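Local coordinates for protein Myo-inositol phosphohydrolase (Mitsuokella multacida, PDB 4WU3) that probably removes phosphate from inositol hexakisphosphate as a tandem phosphatase of the PTP-like phytase family, and binds inositol-(1,3,4,5)-tetrakisphosphate, at residues A[81-84]-A[85-89]; A[308-311]-A[312-316]; A[514-517]-A[518-521]; A[522-525]-A[526-529]. The protein carries 2 engineered substitutions. All blocks are in the same frame, centred on the assembly; numbering follows the deposited sequence.

Contact 1. Residues A[81-84]-A[85-89]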
loop_
_atom_site.group_PDB
_atom_site.type_symbol
_atom_site.label_atom_id
_atom_site.label_comp_id
_atom_site.label_asym_id
_atom_site.label_seq_id
_atom_site.Cartn_x
_atom_site.Cartn_y
_atom_site.Cartn_z
ATOM N N PRO A 81 -11.935 13.465 24.746
ATOM C CA PRO A 81 -10.940 12.665 25.418
ATOM C C PRO A 81 -10.290 13.444 26.553
ATOM O O PRO A 81 -10.162 14.670 26.484
ATOM C CB PRO A 81 -9.919 12.381 24.321
ATOM C CG PRO A 81 -10.016 13.555 23.408
ATOM C CD PRO A 81 -11.457 13.993 23.457
ATOM N N THR A 82 -9.896 12.721 27.593
ATOM C CA THR A 82 -9.160 13.287 28.702
ATOM C C THR A 82 -7.985 14.096 28.179
ATOM O O THR A 82 -7.405 13.738 27.159
ATOM C CB THR A 82 -8.630 12.164 29.607
ATOM O OG1 THR A 82 -7.850 12.716 30.670
ATOM C CG2 THR A 82 -7.775 11.212 28.811
ATOM N N ARG A 83 -7.645 15.181 28.880
ATOM C CA ARG A 83 -6.495 16.020 28.528
ATOM C C ARG A 83 -5.269 15.610 29.333
ATOM O O ARG A 83 -4.232 16.263 29.268
ATOM C CB ARG A 83 -6.791 17.502 28.793
ATOM C CG ARG A 83 -7.768 18.149 27.815
ATOM C CD ARG A 83 -7.788 19.663 27.968
ATOM N NE ARG A 83 -6.453 20.227 27.796
ATOM C CZ ARG A 83 -5.916 20.532 26.622
ATOM N NH1 ARG A 83 -4.705 21.022 26.551
ATOM N NH2 ARG A 83 -6.579 20.348 25.508
ATOM N N LYS A 84 -5.382 14.527 30.097
ATOM C CA LYS A 84 -4.311 14.158 31.018
ATOM C C LYS A 84 -2.953 13.992 30.327
ATOM O O LYS A 84 -2.826 13.275 29.329
ATOM C CB LYS A 84 -4.651 12.883 31.786
ATOM C CG LYS A 84 -3.496 12.431 32.660
ATOM C CD LYS A 84 -3.869 11.289 33.579
ATOM C CE LYS A 84 -2.779 11.092 34.621
ATOM N NZ LYS A 84 -3.128 10.013 35.582
ATOM N N GLY A 85 -1.948 14.665 30.883
ATOM C CA GLY A 85 -0.579 14.591 30.391
ATOM C C GLY A 85 -0.235 15.533 29.244
ATOM O O GLY A 85 0.936 15.683 28.902
ATOM N N MET A 86 -1.232 16.180 28.650
ATOM C CA MET A 86 -0.991 16.999 27.461
ATOM C C MET A 86 -0.127 18.230 27.720
ATOM O O MET A 86 0.693 18.609 26.882
ATOM C CB MET A 86 -2.314 17.459 26.855
ATOM C CG MET A 86 -3.123 16.329 26.254
ATOM S SD MET A 86 -4.508 16.937 25.291
ATOM C CE MET A 86 -3.681 17.398 23.762
ATOM N N ASP A 87 -0.321 18.862 28.869
ATOM C CA ASP A 87 0.262 20.175 29.110
ATOM C C ASP A 87 1.757 20.139 29.471
ATOM O O ASP A 87 2.423 21.185 29.470
ATOM C CB ASP A 87 -0.543 20.909 30.184
ATOM C CG ASP A 87 -1.932 21.314 29.700
ATOM O OD1 ASP A 87 -2.270 21.042 28.527
ATOM O OD2 ASP A 87 -2.690 21.916 30.489
ATOM N N THR A 88 2.284 18.943 29.753
ATOM C CA THR A 88 3.679 18.793 30.166
ATOM C C THR A 88 4.525 18.015 29.154
ATOM O O THR A 88 5.595 17.503 29.481
ATOM C CB THR A 88 3.770 18.062 31.510
ATOM O OG1 THR A 88 3.126 16.789 31.397
ATOM C CG2 THR A 88 3.100 18.874 32.609
ATOM N N MET A 89 4.051 17.935 27.919
ATOM C CA MET A 89 4.727 17.143 26.897
ATOM C C MET A 89 5.881 17.902 26.254
ATOM O O MET A 89 6.785 17.289 25.686
ATOM C CB MET A 89 3.729 16.719 25.833
ATOM C CG MET A 89 2.683 15.752 26.360
ATOM S SD MET A 89 1.838 14.861 25.053
ATOM C CE MET A 89 1.029 16.209 24.202
HETATM O O HOH W 1 -2.903 18.518 30.661
HETATM O O HOH W 2 -5.143 20.649 30.183
#
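A type II beta turn runs from R83 to M86, in the loop that joins strands 65-66 and 91-94. M86 N closes it on R83 O at 3.1 Å, and G85 sits at the third position with the positive phi (85°) usual there. Overlapping its start, T82 OG1 accepts from K84 N in an ST turn. The R83 side chain rises from the start of the turn and bends toward D87: CG is anti to the carbonyl carbon (chi1 -72°) and the chain kinks at chi3. R83 NH1 meets D87 OD1 on its syn lone pair at 3.1 Å, a salt bridge with guanidinium and carboxylate planes 49° apart. A water between R83 NE and D87 OD2 makes a second link, 2.8 Å from each. Over one face of the guanidinium lies M86 SD, 4.0 Å from R83 NH2, with the two side chains crossing at about a right angle. A second water ties R83 O to D87 N. A leucine in place of R83 would probably leave the D87 carboxylate without its cationic mate and lose the guanidinium's contact with M86 SD. Beyond the turn, R83 NH2 bonds to D69 O and its guanidinium makes a cation-pi contact with Y71; R273 of helix 267-276 donates to T82 O and K84 O, while M89 packs against helix 247-261.

Contact 2. Residues A[308-311]-A[312-316]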
loop_
_atom_site.group_PDB
_atom_site.type_symbol
_atom_site.label_atom_id
_atom_site.label_comp_id
_atom_site.label_asym_id
_atom_site.label_seq_id
_atom_site.Cartn_x
_atom_site.Cartn_y
_atom_site.Cartn_z
ATOM N N TYR A 308 1.907 1.956 20.165
ATOM C CA TYR A 308 1.234 2.055 21.473
ATOM C C TYR A 308 1.466 0.804 22.324
ATOM O O TYR A 308 1.883 0.888 23.496
ATOM C CB TYR A 308 -0.267 2.257 21.293
ATOM C CG TYR A 308 -1.032 2.453 22.581
ATOM C CD1 TYR A 308 -1.134 3.709 23.163
ATOM C CD2 TYR A 308 -1.667 1.387 23.215
ATOM C CE1 TYR A 308 -1.841 3.904 24.331
ATOM C CE2 TYR A 308 -2.379 1.576 24.391
ATOM C CZ TYR A 308 -2.466 2.842 24.939
ATOM O OH TYR A 308 -3.167 3.051 26.114
ATOM N N ASP A 309 1.185 -0.351 21.723
ATOM C CA ASP A 309 1.414 -1.643 22.368
ATOM C C ASP A 309 2.869 -1.811 22.808
ATOM O O ASP A 309 3.122 -2.313 23.891
ATOM C CB ASP A 309 1.017 -2.794 21.433
ATOM C CG ASP A 309 -0.466 -2.871 21.204
ATOM O OD1 ASP A 309 -1.200 -2.210 21.941
ATOM O OD2 ASP A 309 -0.906 -3.575 20.276
ATOM N N TYR A 310 3.810 -1.397 21.966
ATOM C CA TYR A 310 5.230 -1.520 22.273
ATOM C C TYR A 310 5.595 -0.707 23.510
ATOM O O TYR A 310 6.276 -1.200 24.412
ATOM C CB TYR A 310 6.085 -1.048 21.100
ATOM C CG TYR A 310 7.506 -0.745 21.495
ATOM C CD1 TYR A 310 8.398 -1.765 21.777
ATOM C CD2 TYR A 310 7.959 0.570 21.585
ATOM C CE1 TYR A 310 9.696 -1.492 22.142
ATOM C CE2 TYR A 310 9.263 0.849 21.944
ATOM C CZ TYR A 310 10.124 -0.186 22.222
ATOM O OH TYR A 310 11.420 0.088 22.602
ATOM N N VAL A 311 5.142 0.538 23.558
ATOM C CA VAL A 311 5.429 1.377 24.705
ATOM C C VAL A 311 4.727 0.814 25.946
ATOM O O VAL A 311 5.312 0.779 27.030
ATOM C CB VAL A 311 5.056 2.846 24.455
ATOM C CG1 VAL A 311 5.321 3.683 25.703
ATOM C CG2 VAL A 311 5.879 3.391 23.291
ATOM N N LYS A 312 3.496 0.344 25.787
ATOM C CA LYS A 312 2.786 -0.269 26.906
ATOM C C LYS A 312 3.539 -1.454 27.499
ATOM O O LYS A 312 3.708 -1.550 28.714
ATOM C CB LYS A 312 1.395 -0.718 26.481
ATOM C CG LYS A 312 0.361 0.377 26.606
ATOM C CD LYS A 312 -0.051 0.581 28.051
ATOM C CE LYS A 312 -1.475 0.112 28.279
ATOM N NZ LYS A 312 -2.023 0.726 29.512
ATOM N N GLU A 313 4.006 -2.346 26.635
ATOM C CA GLU A 313 4.718 -3.542 27.084
ATOM C C GLU A 313 6.165 -3.264 27.479
ATOM O O GLU A 313 6.744 -4.030 28.233
ATOM C CB GLU A 313 4.689 -4.624 25.998
ATOM C CG GLU A 313 3.314 -5.248 25.798
ATOM C CD GLU A 313 3.136 -5.882 24.428
ATOM O OE1 GLU A 313 4.107 -6.475 23.897
ATOM O OE2 GLU A 313 2.015 -5.776 23.881
ATOM N N ASN A 314 6.748 -2.180 26.973
ATOM C CA ASN A 314 8.155 -1.895 27.219
ATOM C C ASN A 314 8.379 -0.467 27.725
ATOM O O ASN A 314 9.009 0.338 27.042
ATOM C CB ASN A 314 8.971 -2.094 25.946
ATOM C CG ASN A 314 8.843 -3.493 25.364
ATOM O OD1 ASN A 314 9.644 -4.385 25.660
ATOM N ND2 ASN A 314 7.857 -3.682 24.499
ATOM N N PRO A 315 7.871 -0.154 28.927
ATOM C CA PRO A 315 7.945 1.207 29.456
ATOM C C PRO A 315 9.372 1.669 29.725
ATOM O O PRO A 315 9.607 2.853 29.890
ATOM C CB PRO A 315 7.130 1.131 30.757
ATOM C CG PRO A 315 7.120 -0.306 31.138
ATOM C CD PRO A 315 7.175 -1.070 29.849
ATOM N N ASP A 316 10.318 0.740 29.743
ATOM C CA ASP A 316 11.737 1.093 29.849
ATOM C C ASP A 316 12.408 1.332 28.480
ATOM O O ASP A 316 13.549 1.797 28.415
ATOM C CB ASP A 316 12.494 0.000 30.618
ATOM C CG ASP A 316 12.322 -1.411 29.996
ATOM O OD1 ASP A 316 11.620 -1.566 28.960
ATOM O OD2 ASP A 316 12.897 -2.373 30.564
#
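K312 lies beside Y308, one turn back on helix 291-313, the two side chains running the same way. Its CB sits over the backbone, 3.4 Å from Y308 O. CG comes next and does most of the touching: it approaches the Y308 ring obliquely at CE2, 3.7 Å away, in an off-centre CH-pi contact 4.2 Å from the ring centroid. The chain then bends at chi2 (-77°) and chi3, carrying CE along to 4.0 Å from Y308 OH, before NZ leads off from the helix. That hydroxyl has its own partner in V265 O. At the C-terminal end of the helix N314 turns back to Y310. Its ND2 donates to Y310 O at 2.9 Å, in the carbonyl plane and on a lone pair, with the N-H aimed to within 20° of straight. The amide also reaches the Y310 ring, N314 ND2 lying 3.4 Å from Y310 CD1 with ring and amide planes 28° apart. N314 is the first residue to leave helical angles, and its backbone N makes weak bonds to Y310 O and V311 O. D309 OD2 forms a salt bridge with K329 of the second subunit, and E313 OE1 accepts from W324 NE1. The chemistry is that of a helix end: as regular backbone bonding falters, a side-chain amide supplies a well-directed donor to Y310 O, while K312 lends its aliphatic part to an aromatic ring.

Contact 3. Residues A[514-517]-A[518-521]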
loop_
_atom_site.group_PDB
_atom_site.type_symbol
_atom_site.label_atom_id
_atom_site.label_comp_id
_atom_site.label_asym_id
_atom_site.label_seq_id
_atom_site.Cartn_x
_atom_site.Cartn_y
_atom_site.Cartn_z
ATOM N N TRP A 514 30.834 3.526 -3.359
ATOM C CA TRP A 514 32.028 4.332 -3.204
ATOM C C TRP A 514 32.658 4.000 -1.854
ATOM O O TRP A 514 31.980 4.004 -0.840
ATOM C CB TRP A 514 31.676 5.810 -3.299
ATOM C CG TRP A 514 32.817 6.687 -2.991
ATOM C CD1 TRP A 514 32.997 7.419 -1.862
ATOM C CD2 TRP A 514 33.969 6.916 -3.812
ATOM N NE1 TRP A 514 34.186 8.101 -1.928
ATOM C CE2 TRP A 514 34.804 7.806 -3.114
ATOM C CE3 TRP A 514 34.369 6.457 -5.070
ATOM C CZ2 TRP A 514 36.016 8.243 -3.622
ATOM C CZ3 TRP A 514 35.568 6.890 -5.576
ATOM C CH2 TRP A 514 36.383 7.782 -4.855
ATOM N N PRO A 515 33.957 3.678 -1.841
ATOM C CA PRO A 515 34.599 3.354 -0.574
ATOM C C PRO A 515 34.314 4.402 0.509
ATOM O O PRO A 515 34.346 5.595 0.239
ATOM C CB PRO A 515 36.082 3.329 -0.935
ATOM C CG PRO A 515 36.100 2.942 -2.372
ATOM C CD PRO A 515 34.889 3.599 -2.974
ATOM N N SER A 516 34.030 3.957 1.729
ATOM C CA SER A 516 33.715 4.885 2.810
ATOM C C SER A 516 34.924 5.745 3.165
ATOM O O SER A 516 36.068 5.382 2.892
ATOM C CB SER A 516 33.236 4.123 4.043
ATOM O OG SER A 516 34.325 3.487 4.688
ATOM N N ALA A 517 34.659 6.884 3.781
ATOM C CA ALA A 517 35.711 7.764 4.280
ATOM C C ALA A 517 36.728 7.004 5.119
ATOM O O ALA A 517 37.928 7.152 4.911
ATOM C CB ALA A 517 35.103 8.878 5.115
ATOM N N ALA A 518 36.244 6.199 6.065
ATOM C CA ALA A 518 37.118 5.414 6.929
ATOM C C ALA A 518 38.003 4.503 6.097
ATOM O O ALA A 518 39.197 4.369 6.368
ATOM C CB ALA A 518 36.300 4.582 7.908
ATOM N N ASN A 519 37.405 3.874 5.088
ATOM C CA ASN A 519 38.127 2.938 4.244
ATOM C C ASN A 519 39.218 3.606 3.416
ATOM O O ASN A 519 40.274 3.020 3.181
ATOM C CB ASN A 519 37.155 2.172 3.349
ATOM C CG ASN A 519 36.426 1.085 4.106
ATOM O OD1 ASN A 519 36.781 0.778 5.246
ATOM N ND2 ASN A 519 35.412 0.496 3.486
ATOM N N ILE A 520 38.967 4.840 3.003
ATOM C CA ILE A 520 39.936 5.596 2.223
ATOM C C ILE A 520 41.058 6.099 3.130
ATOM O O ILE A 520 42.223 6.079 2.745
ATOM C CB ILE A 520 39.264 6.772 1.472
ATOM C CG1 ILE A 520 38.368 6.226 0.355
ATOM C CG2 ILE A 520 40.305 7.712 0.892
ATOM C CD1 ILE A 520 37.684 7.288 -0.474
ATOM N N ASP A 521 40.702 6.537 4.333
ATOM C CA ASP A 521 41.686 6.942 5.333
ATOM C C ASP A 521 42.618 5.782 5.667
ATOM O O ASP A 521 43.825 5.975 5.823
ATOM C CB ASP A 521 40.991 7.369 6.626
ATOM C CG ASP A 521 40.602 8.825 6.630
ATOM O OD1 ASP A 521 41.016 9.554 5.716
ATOM O OD2 ASP A 521 39.888 9.237 7.566
HETATM O O HOH W 3 33.219 0.742 1.803
#
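A517 O takes two backbone donors: D521 N at 2.9 Å and, weakly, I520 N, whose firmer bond goes to S516 O at 3.0 Å. At the very start of this turn S516 caps the helix, its OG accepting from N519 N at 3.1 Å. The placement comes from chi1 of 74°, which sets OG between the backbone N and the carbonyl carbon of S516, facing the first turn. The amide carbon of N519 packs beside the same oxygen, CG lying 3.2 Å from S516 OG. N519 swings its amide back toward the chain before the helix: a water accepts from its ND2 and from S516 N, both weakly, and ND2 also donates to A508 O on strand 503-509. A valine at S516 would probably leave N519 N without its capping acceptor and fray the first turn. The apolar side is built by I520. Its CD1 meets W514 CZ2 at 3.7 Å, the two side chains crossing at about a right angle, and its CG1 lies 3.9 Å from P515 CB. P515 CD lies over one face of the indole, toward its rim. W514 further packs on helices 593-613 and 545-558, and D521 OD2 bonds to S623. Together this is an N-cap with a hydrophobic staple, P515 against I520, opening helix 517-529, which follows strand 503-509 in the second PTP-like phosphatase region.

Contact 4. Residues A[522-525]-A[526-529]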
loop_
_atom_site.group_PDB
_atom_site.type_symbol
_atom_site.label_atom_id
_atom_site.label_comp_id
_atom_site.label_asym_id
_atom_site.label_seq_id
_atom_site.Cartn_x
_atom_site.Cartn_y
_atom_site.Cartn_z
ATOM N N GLU A 522 42.048 4.589 5.815
ATOM C CA GLU A 522 42.848 3.404 6.093
ATOM C C GLU A 522 43.870 3.233 4.987
ATOM O O GLU A 522 45.031 2.986 5.261
ATOM C CB GLU A 522 41.983 2.144 6.246
ATOM C CG GLU A 522 42.787 0.871 6.498
ATOM C CD GLU A 522 41.982 -0.244 7.150
ATOM O OE1 GLU A 522 40.744 -0.119 7.277
ATOM O OE2 GLU A 522 42.597 -1.259 7.545
ATOM N N PHE A 523 43.459 3.386 3.736
ATOM C CA PHE A 523 44.417 3.256 2.652
ATOM C C PHE A 523 45.491 4.345 2.671
ATOM O O PHE A 523 46.663 4.066 2.427
ATOM C CB PHE A 523 43.741 3.249 1.290
ATOM C CG PHE A 523 44.714 3.131 0.144
ATOM C CD1 PHE A 523 45.468 1.975 -0.027
ATOM C CD2 PHE A 523 44.887 4.166 -0.746
ATOM C CE1 PHE A 523 46.382 1.861 -1.071
ATOM C CE2 PHE A 523 45.798 4.063 -1.790
ATOM C CZ PHE A 523 46.547 2.907 -1.956
ATOM N N ILE A 524 45.107 5.585 2.931
ATOM C CA ILE A 524 46.080 6.672 2.922
ATOM C C ILE A 524 47.109 6.462 4.035
ATOM O O ILE A 524 48.324 6.563 3.821
ATOM C CB ILE A 524 45.382 8.030 3.054
ATOM C CG1 ILE A 524 44.547 8.281 1.792
ATOM C CG2 ILE A 524 46.393 9.152 3.286
ATOM C CD1 ILE A 524 43.594 9.441 1.902
ATOM N N ASN A 525 46.619 6.127 5.216
ATOM C CA ASN A 525 47.501 5.776 6.302
ATOM C C ASN A 525 48.442 4.647 5.887
ATOM O O ASN A 525 49.643 4.731 6.109
ATOM C CB ASN A 525 46.690 5.410 7.542
ATOM C CG ASN A 525 45.979 6.611 8.132
ATOM O OD1 ASN A 525 46.296 7.760 7.810
ATOM N ND2 ASN A 525 45.016 6.354 9.003
ATOM N N PHE A 526 47.913 3.608 5.252
ATOM C CA PHE A 526 48.768 2.526 4.774
ATOM C C PHE A 526 49.872 3.075 3.886
ATOM O O PHE A 526 51.026 2.694 4.041
ATOM C CB PHE A 526 47.963 1.466 4.016
ATOM C CG PHE A 526 48.810 0.389 3.393
ATOM C CD1 PHE A 526 49.157 -0.722 4.100
ATOM C CD2 PHE A 526 49.249 0.492 2.102
ATOM C CE1 PHE A 526 49.934 -1.716 3.532
ATOM C CE2 PHE A 526 50.029 -0.495 1.533
ATOM C CZ PHE A 526 50.375 -1.601 2.252
ATOM N N THR A 527 49.534 3.973 2.958
ATOM C CA THR A 527 50.533 4.464 2.011
ATOM C C THR A 527 51.614 5.286 2.690
ATOM O O THR A 527 52.724 5.368 2.190
ATOM C CB THR A 527 49.944 5.338 0.875
ATOM O OG1 THR A 527 49.330 6.511 1.428
ATOM C CG2 THR A 527 48.942 4.561 0.045
ATOM N N ARG A 528 51.296 5.914 3.812
ATOM C CA ARG A 528 52.279 6.753 4.490
ATOM C C ARG A 528 53.436 5.962 5.101
ATOM O O ARG A 528 54.537 6.480 5.223
ATOM C CB ARG A 528 51.622 7.505 5.619
ATOM C CG ARG A 528 50.490 8.421 5.245
ATOM C CD ARG A 528 50.037 8.902 6.596
ATOM N NE ARG A 528 48.753 9.544 6.697
ATOM C CZ ARG A 528 48.540 10.786 6.313
ATOM N NH1 ARG A 528 49.521 11.494 5.755
ATOM N NH2 ARG A 528 47.345 11.293 6.472
ATOM N N THR A 529 53.176 4.724 5.508
ATOM C CA THR A 529 54.165 3.931 6.242
ATOM C C THR A 529 54.726 2.781 5.410
ATOM O O THR A 529 55.638 2.088 5.854
ATOM C CB THR A 529 53.542 3.303 7.495
ATOM O OG1 THR A 529 52.607 2.300 7.111
ATOM C CG2 THR A 529 52.778 4.273 8.247
HETATM O O HOH W 4 44.432 9.540 6.406
#
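Side chains three and four residues apart meet here along the last turns of helix 517-529, which packs on the mixed sheet through strands 503-509 and 535-539. On its buried side T527 CG2 lies over one face of the F523 ring, 3.8 Å from the centroid, in a CH-pi contact; its nearest ring atom is CZ. The threonine's other branch turns to the backbone. With chi1 at 62°, OG1 donates to I524 O at 2.6 Å, in the carbonyl plane and on a lone pair. That carbonyl oxygen also accepts from R528 N at 3.0 Å, so two donors grip it. Helix 517-529 joins parallel strands 503-509 and 535-539 of the PTP-like phosphatase fold, F523 and F526 both touching L536 on the latter. On the outer side R528 runs alongside N525 and gives NE to its OD1 at 3.2 Å, nearly straight at 176° and in the guanidinium plane. I524 CG2 sits over one face of the same guanidinium, 4.0 Å from NH2. A water donates to N525 OD1 and takes a weak bond from NH2, whose firmer partner is F618 O. E522, one turn before F526, holds K449 in a salt bridge and bonds to Y505.

How the contacts relate
The four contacts fall into two groups. Contacts 3 and 4 share helix 517-529, with centres 12 Å apart and segments that adjoin in sequence: one starts the helix and the other carries it to its end. Contacts 1 and 2 lie on the same side of the chain's centre, 18 Å apart between centres and about 10 Å between nearest atoms. Helix 247-261 touches both, through M89 and through Y308 and V311. Between the groups, contacts 1 and 4 are 58 Å apart by centres. Contact 3 brings the side chain of P515 to about 9 Å from a bound inositol tetrakisphosphate, while contact 2 shares helix 291-313 with Y297, a residue of another pocket for this ligand.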